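Local coordinates for alpha-actinin-like protein 1 (Schizosaccharomyces pombe, PDB 5BVR) that binds actin filaments and takes part in forming and organising the actin ring during cytokinesis and septation, at residues Trp134-Val148 / Trp155-Gln167. Numbering follows the deposited sequence.
Sequences WCQRKTANYHPEVDV and WTNGLAFCALIHQ
With chi1 at -63°, Tyr142 sets its ring carbon CG anti to its own carbonyl carbon, and His166, its CG anti to the backbone N (chi1 176°), turns its imidazole to meet the phenol. The two rings touch rim to rim, their planes at 89°, and a very short hydrogen bond of 2.5 Å joins Tyr142 OH to His166 ND1 at the imidazole edge. One face of the phenol receives a CH-pi contact, Ala163 CB lying 3.6 Å from the Tyr142 ring centroid. Replacing Tyr142 by alanine would remove the phenol, which is likely to leave His166 ND1 without this mate and open a gap over Ala163 CB. Val146 continues the packing, CG2 against Leu159 CB and CG1 against Ala160, while Leu164 CD2 reaches Lys138 CB at 3.7 Å and Thr139 CG2 close by. Deeper in, Cys135 SG meets the edge of the Trp155 indole, 3.7 Å from CH2, and helix 217-234 packs on both residues. Near the solvent, one water bridges Lys138 NZ and Gln167 OE1; another links Glu145 O to Asn157 ND2. Helices 127-138 and 159-168 and their connecting loop thus share a mainly apolar core, as expected of the all-helical calponin-homology fold, here the second CH domain of the alpha-actinin actin-binding domain.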
ATOM      1  N   TRP A 134      -4.968  12.770   9.710  1.00 15.96           N
ATOM      2  CA  TRP A 134      -3.579  12.757  10.146  1.00 14.95           C
ATOM      3  C   TRP A 134      -2.698  13.581   9.211  1.00 14.94           C
ATOM      4  O   TRP A 134      -1.902  14.408   9.650  1.00 17.18           O
ATOM      5  CB  TRP A 134      -3.077  11.321  10.255  1.00 15.96           C
ATOM      6  CG  TRP A 134      -1.656  11.176  10.684  1.00 16.53           C
ATOM      7  CD1 TRP A 134      -1.193  11.114  11.975  1.00 16.63           C
ATOM      8  CD2 TRP A 134      -0.503  11.024   9.842  1.00 16.12           C
ATOM      9  NE1 TRP A 134       0.166  10.927  11.981  1.00 19.48           N
ATOM     10  CE2 TRP A 134       0.612  10.872  10.686  1.00 16.23           C
ATOM     11  CE3 TRP A 134      -0.306  10.978   8.458  1.00 15.07           C
ATOM     12  CZ2 TRP A 134       1.891  10.710  10.198  1.00 18.03           C
ATOM     13  CZ3 TRP A 134       0.981  10.800   7.984  1.00 16.04           C
ATOM     14  CH2 TRP A 134       2.055  10.666   8.848  1.00 17.68           C
ATOM     15  N   CYS A 135      -2.871  13.390   7.915  1.00 15.15           N
ATOM     16  CA  CYS A 135      -2.099  14.162   6.948  1.00 15.19           C
ATOM     17  C   CYS A 135      -2.378  15.646   7.081  1.00 14.41           C
ATOM     18  O   CYS A 135      -1.464  16.457   7.007  1.00 16.37           O
ATOM     19  CB  CYS A 135      -2.440  13.711   5.537  1.00 15.37           C
ATOM     20  SG  CYS A 135      -1.850  12.035   5.102  1.00 15.75           S
ATOM     21  N   GLN A 136      -3.642  15.993   7.248  1.00 15.63           N
ATOM     22  CA  GLN A 136      -4.013  17.399   7.416  1.00 16.47           C
ATOM     23  C   GLN A 136      -3.413  18.023   8.669  1.00 17.29           C
ATOM     24  O   GLN A 136      -2.883  19.145   8.621  1.00 19.96           O
ATOM     25  CB  GLN A 136      -5.537  17.552   7.417  1.00 17.08           C
ATOM     26  CG  GLN A 136      -6.158  17.173   6.099  1.00 17.33           C
ATOM     27  CD  GLN A 136      -7.674  17.119   6.133  1.00 19.56           C
ATOM     28  OE1 GLN A 136      -8.293  16.896   7.173  1.00 19.82           O
ATOM     29  NE2 GLN A 136      -8.285  17.302   4.971  1.00 20.63           N
ATOM     30  N   ARG A 137      -3.499  17.302   9.790  1.00 16.72           N
ATOM     31  CA  ARG A 137      -2.961  17.831  11.038  1.00 17.67           C
ATOM     32  C   ARG A 137      -1.442  17.968  10.981  1.00 16.68           C
ATOM     33  O   ARG A 137      -0.877  18.985  11.424  1.00 19.79           O
ATOM     34  CB  ARG A 137      -3.392  16.963  12.220  1.00 18.70           C
ATOM     35  CG  ARG A 137      -4.889  17.035  12.538  1.00 21.01           C
ATOM     36  CD  ARG A 137      -5.328  18.362  13.222  1.00 24.86           C
ATOM     37  NE  ARG A 137      -6.735  18.252  13.623  1.00 23.44           N
ATOM     38  CZ  ARG A 137      -7.776  18.573  12.864  1.00 26.31           C
ATOM     39  NH1 ARG A 137      -7.598  19.119  11.658  1.00 30.23           N
ATOM     40  NH2 ARG A 137      -9.006  18.352  13.314  1.00 26.08           N
ATOM     41  N   LYS A 138      -0.770  16.969  10.428  1.00 16.98           N
ATOM     42  CA  LYS A 138       0.681  16.981  10.363  1.00 16.88           C
ATOM     43  C   LYS A 138       1.209  18.056   9.404  1.00 18.71           C
ATOM     44  O   LYS A 138       2.333  18.514   9.566  1.00 22.36           O
ATOM     45  CB  LYS A 138       1.237  15.616   9.961  1.00 17.81           C
ATOM     46  CG  LYS A 138       1.080  14.512  11.020  1.00 18.13           C
ATOM     47  CD  LYS A 138       1.825  14.827  12.307  1.00 18.35           C
ATOM     48  CE  LYS A 138       1.809  13.643  13.261  1.00 22.01           C
ATOM     49  NZ  LYS A 138       2.651  13.915  14.472  1.00 26.16           N
ATOM     50  N   THR A 139       0.400  18.474   8.432  1.00 17.39           N
ATOM     51  CA  THR A 139       0.838  19.510   7.474  1.00 17.20           C
ATOM     52  C   THR A 139       0.194  20.866   7.701  1.00 18.79           C
ATOM     53  O   THR A 139       0.305  21.757   6.851  1.00 20.03           O
ATOM     54  CB  THR A 139       0.600  19.063   6.008  1.00 18.18           C
ATOM     55  OG1 THR A 139      -0.799  18.822   5.778  1.00 17.88           O
ATOM     56  CG2 THR A 139       1.424  17.829   5.685  1.00 20.02           C
ATOM     57  N   ALA A 140      -0.429  21.021   8.857  1.00 20.18           N
ATOM     58  CA  ALA A 140      -1.116  22.259   9.230  1.00 21.55           C
ATOM     59  C   ALA A 140      -0.252  23.501   9.081  1.00 25.55           C
ATOM     60  O   ALA A 140      -0.763  24.563   8.738  1.00 29.83           O
ATOM     61  CB  ALA A 140      -1.601  22.140  10.653  1.00 24.52           C
ATOM     62  N   ASN A 141       1.042  23.384   9.347  1.00 20.81           N
ATOM     63  CA  ASN A 141       1.901  24.568   9.302  1.00 25.06           C
ATOM     64  C   ASN A 141       2.467  24.919   7.929  1.00 22.79           C
ATOM     65  O   ASN A 141       3.303  25.828   7.817  1.00 27.04           O
ATOM     66  CB  ASN A 141       3.041  24.413  10.292  1.00 29.26           C
ATOM     67  CG  ASN A 141       2.554  24.410  11.729  1.00 35.20           C
ATOM     68  OD1 ASN A 141       1.570  25.072  12.060  1.00 37.51           O
ATOM     69  ND2 ASN A 141       3.229  23.657  12.579  1.00 34.64           N
ATOM     70  N   TYR A 142       1.989  24.236   6.888  1.00 19.45           N
ATOM     71  CA  TYR A 142       2.552  24.349   5.539  1.00 20.75           C
ATOM     72  C   TYR A 142       1.582  24.971   4.535  1.00 21.55           C
ATOM     73  O   TYR A 142       1.826  24.942   3.331  1.00 22.47           O
ATOM     74  CB  TYR A 142       3.044  22.966   5.062  1.00 19.77           C
ATOM     75  CG  TYR A 142       4.162  22.433   5.914  1.00 18.61           C
ATOM     76  CD1 TYR A 142       3.905  21.831   7.142  1.00 20.52           C
ATOM     77  CD2 TYR A 142       5.489  22.545   5.512  1.00 21.73           C
ATOM     78  CE1 TYR A 142       4.927  21.368   7.927  1.00 18.65           C
ATOM     79  CE2 TYR A 142       6.515  22.084   6.297  1.00 20.27           C
ATOM     80  CZ  TYR A 142       6.231  21.482   7.503  1.00 19.43           C
ATOM     81  OH  TYR A 142       7.268  21.032   8.312  1.00 23.53           O
ATOM     82  N   HIS A 143       0.495  25.535   5.041  1.00 21.61           N
ATOM     83  CA  HIS A 143      -0.416  26.288   4.202  1.00 21.43           C
ATOM     84  C   HIS A 143       0.218  27.626   3.843  1.00 24.44           C
ATOM     85  O   HIS A 143       0.931  28.215   4.657  1.00 26.31           O
ATOM     86  CB  HIS A 143      -1.741  26.511   4.918  1.00 24.99           C
ATOM     87  CG  HIS A 143      -2.499  25.245   5.152  1.00 38.38           C
ATOM     88  ND1 HIS A 143      -3.266  24.650   4.172  1.00 51.67           N
ATOM     89  CD2 HIS A 143      -2.576  24.436   6.233  1.00 42.36           C
ATOM     90  CE1 HIS A 143      -3.796  23.537   4.647  1.00 43.13           C
ATOM     91  NE2 HIS A 143      -3.393  23.384   5.896  1.00 35.31           N
ATOM     92  N   PRO A 144      -0.087  28.148   2.647  1.00 24.08           N
ATOM     93  CA  PRO A 144      -1.047  27.633   1.667  1.00 22.12           C
ATOM     94  C   PRO A 144      -0.506  26.665   0.623  1.00 21.34           C
ATOM     95  O   PRO A 144      -1.310  26.079  -0.103  1.00 24.19           O
ATOM     96  CB  PRO A 144      -1.509  28.903   0.966  1.00 25.98           C
ATOM     97  CG  PRO A 144      -0.285  29.762   0.978  1.00 27.07           C
ATOM     98  CD  PRO A 144       0.396  29.493   2.277  1.00 30.56           C
ATOM     99  N   GLU A 145       0.811  26.507   0.520  1.00 21.94           N
ATOM    100  CA  GLU A 145       1.385  25.702  -0.561  1.00 20.85           C
ATOM    101  C   GLU A 145       1.024  24.228  -0.464  1.00 20.55           C
ATOM    102  O   GLU A 145       0.858  23.552  -1.482  1.00 24.01           O
ATOM    103  CB  GLU A 145       2.904  25.842  -0.589  1.00 31.95           C
ATOM    104  CG  GLU A 145       3.387  27.216  -1.015  1.00 38.53           C
ATOM    105  CD  GLU A 145       3.766  28.094   0.165  1.00 50.88           C
ATOM    106  OE1 GLU A 145       3.148  27.957   1.246  1.00 44.77           O
ATOM    107  OE2 GLU A 145       4.694  28.920   0.008  1.00 54.81           O
ATOM    108  N   VAL A 146       0.947  23.721   0.757  1.00 20.55           N
ATOM    109  CA  VAL A 146       0.424  22.379   1.003  1.00 19.39           C
ATOM    110  C   VAL A 146      -1.013  22.489   1.495  1.00 17.76           C
ATOM    111  O   VAL A 146      -1.329  23.287   2.375  1.00 19.55           O
ATOM    112  CB  VAL A 146       1.290  21.650   2.055  1.00 18.24           C
ATOM    113  CG1 VAL A 146       0.677  20.301   2.431  1.00 19.42           C
ATOM    114  CG2 VAL A 146       2.707  21.476   1.559  1.00 21.59           C
ATOM    115  N   ASP A 147      -1.892  21.680   0.911  1.00 18.35           N
ATOM    116  CA  ASP A 147      -3.289  21.653   1.308  1.00 17.24           C
ATOM    117  C   ASP A 147      -3.833  20.270   0.991  1.00 18.76           C
ATOM    118  O   ASP A 147      -4.252  19.989  -0.132  1.00 19.94           O
ATOM    119  CB  ASP A 147      -4.091  22.732   0.593  1.00 20.21           C
ATOM    120  CG  ASP A 147      -5.529  22.808   1.075  1.00 25.58           C
ATOM    121  OD1 ASP A 147      -5.850  22.265   2.149  1.00 31.57           O
ATOM    122  OD2 ASP A 147      -6.346  23.437   0.366  1.00 30.81           O
ATOM    123  N   VAL A 148      -3.789  19.377   1.971  1.00 15.97           N
ATOM    124  CA  VAL A 148      -4.165  17.994   1.732  1.00 16.23           C
ATOM    125  C   VAL A 148      -5.677  17.871   1.837  1.00 20.47           C
ATOM    126  O   VAL A 148      -6.254  18.022   2.918  1.00 22.51           O
ATOM    127  CB  VAL A 148      -3.463  17.052   2.706  1.00 17.43           C
ATOM    128  CG1 VAL A 148      -3.930  15.638   2.462  1.00 18.98           C
ATOM    129  CG2 VAL A 148      -1.974  17.120   2.514  1.00 17.24           C
ATOM    130  N   TRP A 155      -1.229  15.554  -3.793  1.00 14.29           N
ATOM    131  CA  TRP A 155       0.085  14.931  -3.644  1.00 12.74           C
ATOM    132  C   TRP A 155       1.002  15.029  -4.867  1.00 13.44           C
ATOM    133  O   TRP A 155       2.180  14.670  -4.781  1.00 15.47           O
ATOM    134  CB  TRP A 155      -0.127  13.427  -3.341  1.00 13.96           C
ATOM    135  CG  TRP A 155      -0.901  13.235  -2.076  1.00 13.02           C
ATOM    136  CD1 TRP A 155      -2.244  13.188  -1.944  1.00 15.21           C
ATOM    137  CD2 TRP A 155      -0.359  13.183  -0.743  1.00 12.69           C
ATOM    138  NE1 TRP A 155      -2.586  13.077  -0.618  1.00 14.48           N
ATOM    139  CE2 TRP A 155      -1.445  13.074   0.141  1.00 13.86           C
ATOM    140  CE3 TRP A 155       0.940  13.204  -0.220  1.00 14.08           C
ATOM    141  CZ2 TRP A 155      -1.277  12.990   1.518  1.00 13.95           C
ATOM    142  CZ3 TRP A 155       1.108  13.112   1.157  1.00 15.00           C
ATOM    143  CH2 TRP A 155       0.002  12.977   1.997  1.00 14.26           C
ATOM    144  N   THR A 156       0.485  15.553  -5.980  1.00 15.71           N
ATOM    145  CA  THR A 156       1.210  15.462  -7.242  1.00 16.25           C
ATOM    146  C   THR A 156       2.333  16.481  -7.408  1.00 15.36           C
ATOM    147  O   THR A 156       3.178  16.313  -8.273  1.00 17.90           O
ATOM    148  CB  THR A 156       0.246  15.523  -8.444  1.00 15.49           C
ATOM    149  OG1 THR A 156      -0.446  16.781  -8.461  1.00 17.50           O
ATOM    150  CG2 THR A 156      -0.753  14.345  -8.389  1.00 17.74           C
ATOM    151  N   ASN A 157       2.402  17.496  -6.556  1.00 15.10           N
ATOM    152  CA  ASN A 157       3.499  18.469  -6.680  1.00 17.84           C
ATOM    153  C   ASN A 157       4.699  18.184  -5.775  1.00 16.30           C
ATOM    154  O   ASN A 157       5.649  18.962  -5.757  1.00 18.35           O
ATOM    155  CB  ASN A 157       3.013  19.918  -6.518  1.00 19.79           C
ATOM    156  CG  ASN A 157       2.674  20.294  -5.081  1.00 19.00           C
ATOM    157  OD1 ASN A 157       2.991  19.579  -4.151  1.00 18.75           O
ATOM    158  ND2 ASN A 157       2.030  21.428  -4.900  1.00 21.58           N
ATOM    159  N   GLY A 158       4.644  17.085  -5.017  1.00 15.87           N
ATOM    160  CA  GLY A 158       5.779  16.689  -4.178  1.00 16.48           C
ATOM    161  C   GLY A 158       5.838  17.301  -2.793  1.00 18.47           C
ATOM    162  O   GLY A 158       6.531  16.770  -1.908  1.00 17.26           O
ATOM    163  N   LEU A 159       5.143  18.409  -2.587  1.00 16.10           N
ATOM    164  CA  LEU A 159       5.362  19.197  -1.370  1.00 15.53           C
ATOM    165  C   LEU A 159       4.754  18.545  -0.148  1.00 16.80           C
ATOM    166  O   LEU A 159       5.342  18.643   0.945  1.00 16.03           O
ATOM    167  CB  LEU A 159       4.836  20.621  -1.505  1.00 17.06           C
ATOM    168  CG  LEU A 159       5.636  21.503  -2.457  1.00 19.81           C
ATOM    169  CD1 LEU A 159       4.949  22.872  -2.618  1.00 24.03           C
ATOM    170  CD2 LEU A 159       7.077  21.670  -1.992  1.00 24.75           C
ATOM    171  N   ALA A 160       3.591  17.915  -0.284  1.00 14.74           N
ATOM    172  CA  ALA A 160       2.983  17.277   0.891  1.00 14.31           C
ATOM    173  C   ALA A 160       3.898  16.179   1.461  1.00 16.37           C
ATOM    174  O   ALA A 160       4.062  16.071   2.679  1.00 15.96           O
ATOM    175  CB  ALA A 160       1.594  16.724   0.589  1.00 16.86           C
ATOM    176  N   PHE A 161       4.490  15.358   0.586  1.00 14.55           N
ATOM    177  CA  PHE A 161       5.433  14.341   1.027  1.00 14.98           C
ATOM    178  C   PHE A 161       6.616  15.002   1.731  1.00 16.13           C
ATOM    179  O   PHE A 161       7.026  14.548   2.806  1.00 17.32           O
ATOM    180  CB  PHE A 161       5.952  13.466  -0.117  1.00 15.60           C
ATOM    181  CG  PHE A 161       4.927  12.520  -0.679  1.00 14.76           C
ATOM    182  CD1 PHE A 161       4.429  11.484   0.079  1.00 16.56           C
ATOM    183  CD2 PHE A 161       4.499  12.643  -1.988  1.00 18.30           C
ATOM    184  CE1 PHE A 161       3.498  10.579  -0.442  1.00 17.22           C
ATOM    185  CE2 PHE A 161       3.572  11.721  -2.519  1.00 16.59           C
ATOM    186  CZ  PHE A 161       3.074  10.714  -1.730  1.00 16.47           C
ATOM    187  N   CYS A 162       7.158  16.058   1.136  1.00 15.89           N
ATOM    188  CA  CYS A 162       8.299  16.745   1.746  1.00 15.83           C
ATOM    189  C   CYS A 162       7.938  17.353   3.092  1.00 17.89           C
ATOM    190  O   CYS A 162       8.736  17.283   4.036  1.00 19.01           O
ATOM    191  CB  CYS A 162       8.861  17.829   0.835  1.00 20.75           C
ATOM    192  SG  CYS A 162       9.732  17.184  -0.628  1.00 18.67           S
ATOM    193  N   ALA A 163       6.738  17.921   3.202  1.00 17.37           N
ATOM    194  CA  ALA A 163       6.310  18.565   4.444  1.00 18.48           C
ATOM    195  C   ALA A 163       6.127  17.517   5.530  1.00 17.60           C
ATOM    196  O   ALA A 163       6.495  17.757   6.689  1.00 17.90           O
ATOM    197  CB  ALA A 163       5.028  19.321   4.238  1.00 18.42           C
ATOM    198  N   LEU A 164       5.563  16.359   5.180  1.00 15.16           N
ATOM    199  CA  LEU A 164       5.386  15.306   6.177  1.00 15.08           C
ATOM    200  C   LEU A 164       6.721  14.904   6.768  1.00 19.73           C
ATOM    201  O   LEU A 164       6.840  14.734   7.968  1.00 18.86           O
ATOM    202  CB  LEU A 164       4.707  14.091   5.555  1.00 15.18           C
ATOM    203  CG  LEU A 164       3.192  14.126   5.410  1.00 16.84           C
ATOM    204  CD1 LEU A 164       2.725  12.861   4.687  1.00 19.45           C
ATOM    205  CD2 LEU A 164       2.488  14.239   6.738  1.00 20.30           C
ATOM    206  N   ILE A 165       7.724  14.737   5.915  1.00 16.06           N
ATOM    207  CA  ILE A 165       9.050  14.339   6.364  1.00 18.19           C
ATOM    208  C   ILE A 165       9.669  15.446   7.213  1.00 18.47           C
ATOM    209  O   ILE A 165      10.181  15.190   8.311  1.00 20.33           O
ATOM    210  CB  ILE A 165       9.964  14.016   5.179  1.00 19.16           C
ATOM    211  CG1 ILE A 165       9.440  12.758   4.479  1.00 19.93           C
ATOM    212  CG2 ILE A 165      11.393  13.786   5.648  1.00 23.28           C
ATOM    213  CD1 ILE A 165      10.112  12.480   3.164  1.00 22.64           C
ATOM    214  N   HIS A 166       9.628  16.669   6.708  1.00 19.35           N
ATOM    215  CA  HIS A 166      10.217  17.787   7.431  1.00 19.84           C
ATOM    216  C   HIS A 166       9.636  17.974   8.841  1.00 20.44           C
ATOM    217  O   HIS A 166      10.386  18.227   9.809  1.00 21.96           O
ATOM    218  CB  HIS A 166      10.060  19.077   6.618  1.00 20.18           C
ATOM    219  CG  HIS A 166      10.543  20.298   7.318  1.00 22.59           C
ATOM    220  ND1 HIS A 166       9.682  21.275   7.766  1.00 23.49           N
ATOM    221  CD2 HIS A 166      11.790  20.710   7.642  1.00 26.15           C
ATOM    222  CE1 HIS A 166      10.383  22.237   8.346  1.00 27.33           C
ATOM    223  NE2 HIS A 166      11.665  21.929   8.265  1.00 27.36           N
ATOM    224  N   GLN A 167       8.321  17.882   8.990  1.00 20.26           N
ATOM    225  CA  GLN A 167       7.728  18.149  10.297  1.00 22.02           C
ATOM    226  C   GLN A 167       8.069  17.036  11.284  1.00 21.28           C
ATOM    227  O   GLN A 167       8.183  17.277  12.486  1.00 24.28           O
ATOM    228  CB  GLN A 167       6.225  18.394  10.231  1.00 21.77           C
ATOM    229  CG  GLN A 167       5.405  17.269   9.677  1.00 19.00           C
ATOM    230  CD  GLN A 167       5.091  16.222  10.707  1.00 19.05           C
ATOM    231  OE1 GLN A 167       4.840  16.544  11.875  1.00 22.69           O
ATOM    232  NE2 GLN A 167       5.059  14.957  10.270  1.00 20.79           N
TER
HETATM  233  O   HOH W   1       4.980  12.656  12.625  1.00 11.49           O
HETATM  234  O   HOH W   2       5.000  15.644  14.424  1.00 25.93           O
HETATM  235  O   HOH W   3       0.984  21.193  -2.258  1.00 35.49           O